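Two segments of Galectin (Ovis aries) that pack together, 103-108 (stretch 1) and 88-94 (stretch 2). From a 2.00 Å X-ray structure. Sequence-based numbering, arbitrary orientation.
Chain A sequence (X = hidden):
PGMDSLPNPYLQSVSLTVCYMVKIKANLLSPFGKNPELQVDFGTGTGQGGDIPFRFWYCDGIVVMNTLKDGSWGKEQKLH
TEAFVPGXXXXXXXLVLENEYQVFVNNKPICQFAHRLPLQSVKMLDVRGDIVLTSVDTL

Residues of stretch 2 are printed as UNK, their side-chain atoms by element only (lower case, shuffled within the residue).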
# COMPACT_ATOMS: atom_id res chain seq x y z
N VAL A 103 10.38 0.80 -2.74
CA VAL A 103 10.78 1.50 -1.53
C VAL A 103 10.61 2.99 -1.75
O VAL A 103 11.06 3.54 -2.77
CB VAL A 103 12.24 1.17 -1.13
CG1 VAL A 103 12.59 1.80 0.22
CG2 VAL A 103 12.44 -0.34 -1.09
N PHE A 104 9.96 3.65 -0.79
CA PHE A 104 9.75 5.08 -0.78
C PHE A 104 10.22 5.62 0.56
O PHE A 104 10.08 4.97 1.60
CB PHE A 104 8.25 5.45 -0.96
CG PHE A 104 7.65 4.93 -2.23
CD1 PHE A 104 7.48 5.77 -3.33
CD2 PHE A 104 7.26 3.60 -2.33
CE1 PHE A 104 6.91 5.29 -4.51
CE2 PHE A 104 6.70 3.11 -3.51
CZ PHE A 104 6.53 3.97 -4.60
N VAL A 105 10.80 6.82 0.52
CA VAL A 105 11.13 7.57 1.72
C VAL A 105 10.52 8.96 1.55
O VAL A 105 10.76 9.63 0.54
CB VAL A 105 12.65 7.66 1.94
CG1 VAL A 105 12.94 8.55 3.14
CG2 VAL A 105 13.26 6.26 2.11
N ASN A 106 9.73 9.38 2.54
CA ASN A 106 9.08 10.69 2.52
C ASN A 106 8.35 10.93 1.19
O ASN A 106 8.47 11.98 0.56
CB ASN A 106 10.09 11.80 2.80
CG ASN A 106 10.76 11.63 4.15
OD1 ASN A 106 10.14 11.14 5.09
ND2 ASN A 106 12.04 12.00 4.25
N ASN A 107 7.60 9.91 0.76
CA ASN A 107 6.76 9.96 -0.43
C ASN A 107 7.56 9.99 -1.73
O ASN A 107 6.98 10.25 -2.79
CB ASN A 107 5.80 11.16 -0.40
CG ASN A 107 4.92 11.17 0.85
OD1 ASN A 107 4.42 10.13 1.29
ND2 ASN A 107 4.72 12.36 1.43
N LYS A 108 8.87 9.73 -1.70
CA LYS A 108 9.64 9.70 -2.94
C LYS A 108 10.18 8.30 -3.19
O LYS A 108 10.63 7.64 -2.25
CB LYS A 108 10.81 10.71 -2.90
CG LYS A 108 10.33 12.16 -2.77
CD LYS A 108 11.06 13.08 -3.72
CE LYS A 108 10.63 14.54 -3.53
NZ LYS A 108 11.68 15.46 -4.04
N UNK A 88 16.39 14.18 11.17
CA UNK A 88 15.04 14.48 10.73
C UNK A 88 14.21 13.21 10.77
O UNK A 88 14.68 12.17 10.30
c UNK A 88 15.71 16.40 9.16
c UNK A 88 15.02 15.05 9.31
n UNK A 88 15.62 18.11 10.87
c UNK A 88 14.96 17.50 9.88
o UNK A 88 13.81 17.80 9.57
N UNK A 89 13.00 13.24 11.31
CA UNK A 89 12.14 12.06 11.22
C UNK A 89 11.80 11.77 9.76
O UNK A 89 11.64 12.68 8.95
c UNK A 89 12.40 14.29 12.14
c UNK A 89 10.89 12.45 12.02
c UNK A 89 11.40 13.52 12.97
N UNK A 90 11.74 10.49 9.43
CA UNK A 90 11.46 10.05 8.07
C UNK A 90 10.32 9.05 8.07
O UNK A 90 10.01 8.41 9.09
c UNK A 90 13.31 8.26 8.14
c UNK A 90 13.41 5.85 8.58
c UNK A 90 14.33 8.44 9.07
c UNK A 90 14.88 7.33 9.76
c UNK A 90 12.72 9.45 7.39
c UNK A 90 14.43 6.05 9.51
c UNK A 90 12.86 6.96 7.89
N UNK A 91 9.70 8.93 6.91
CA UNK A 91 8.71 7.90 6.64
C UNK A 91 9.25 6.96 5.57
O UNK A 91 9.46 7.38 4.42
c UNK A 91 5.08 8.13 5.34
o UNK A 91 4.57 9.02 6.06
c UNK A 91 7.39 8.52 6.19
c UNK A 91 6.38 7.49 5.81
o UNK A 91 4.61 7.76 4.25
N UNK A 92 9.46 5.71 5.94
CA UNK A 92 9.96 4.68 5.04
C UNK A 92 8.82 3.73 4.70
O UNK A 92 8.20 3.15 5.61
c UNK A 92 11.62 2.64 5.06
c UNK A 92 11.14 3.95 5.68
c UNK A 92 12.64 2.01 5.98
c UNK A 92 12.20 2.85 3.65
N UNK A 93 8.54 3.57 3.41
CA UNK A 93 7.47 2.70 2.94
C UNK A 93 8.01 1.58 2.08
O UNK A 93 8.81 1.82 1.16
n UNK A 93 3.35 4.79 1.86
c UNK A 93 6.44 3.47 2.11
c UNK A 93 5.50 4.35 2.90
c UNK A 93 4.63 5.16 1.95
o UNK A 93 5.13 6.07 1.27
N UNK A 94 7.54 0.36 2.33
CA UNK A 94 7.75 -0.77 1.44
C UNK A 94 6.42 -1.18 0.85
O UNK A 94 5.45 -1.42 1.57
c UNK A 94 8.39 -1.98 2.16
c UNK A 94 11.15 -0.92 4.55
c UNK A 94 9.75 -1.70 2.73
c UNK A 94 9.89 -1.18 4.01
c UNK A 94 12.29 -1.18 3.80
c UNK A 94 10.88 -1.95 1.98
c UNK A 94 12.16 -1.69 2.51
O HOH W 1 13.64 12.76 6.68
O HOH W 2 7.22 7.50 2.17
O HOH W 3 3.22 10.73 3.29

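Position 88 carries three side-chain carbons in a row, the third bearing one oxygen and one nitrogen, and touches nothing on stretch 1. This five-atom amide is Gln88.

At position 89 three carbons close a ring onto the backbone nitrogen, which makes it Pro89. Its CA-to-CB bond points away from stretch 1, but its carbonyl is used: water 1 donates to Pro89 O (3.0 Å) and accepts from Asn106 ND2 (3.0 Å).

Position 90 has one carbon followed by a six-carbon ring with no hetero atom. The end of this side chain leads away from stretch 1, and its CB lies 4.3 Å from Val105 CG1 and 3.8 Å from Asn106 OD1. It is Phe90.

Position 91 shows three unbranched carbons, the last carrying two oxygens; its CB is 4.0 Å from Asn106 OD1, and one carboxylate oxygen lies 3.8 Å from Asn107 OD1. A carboxylate one methylene longer than aspartate is Glu91. Its backbone is held at both polar atoms. Glu91 N donates to Asn106 OD1 (2.9 Å), and Asn106 N donates to Glu91 O (2.8 Å), so an asparagine side chain takes the place of a strand carbonyl just where strand 103-105 gives way to the turn.

Four carbons, forked at the second, make up position 92, and a branch carbon reaches both valines of stretch 1: this is Leu92. It is paired with Val105 without backbone hydrogen bonds, and its CD1 lies 3.6 Å from Val103 CG1 and 3.9 Å from Val105 CG2.

Position 93 again has three carbons ending in one oxygen and one nitrogen, the oxygen 3.9 Å from Phe104 CB, so it is Gln93. It faces Phe104 in a hydrogen-bonded pair: Gln93 N to Phe104 O is 2.8 Å and Phe104 N to Gln93 O is 2.9 Å. Its NE2 is satisfied elsewhere in the structure.

Position 94, one carbon and a six-carbon ring that packs against Val103, is Phe94; its CD2 lies 3.8 Å from Val103 CG2.

The contact is an antiparallel strand pair whose side chains alternate between two faces: Val103, Val105, Leu92 and Phe94 share an apolar one, and Phe104 lies with Gln93 on the other. CA-H...O contacts, such as Val105 CA to Glu91 O at 3.2 Å, accompany the backbone bonds. The type I' turn from Val105 to Lys108 follows, with positive phi at Asn106 and Asn107, and Asn106 still bonds directly to Glu91. Water 2 adds to the contact, accepting from Asn107 N (2.8 Å) and lying 2.7 Å from Gln93 OE1. The rule is economical: valines, a leucine and a phenylalanine pack on one face, while a well-placed asparagine extends the backbone ladder beyond the strand.

Stretch 2 88-94: QPFELQF
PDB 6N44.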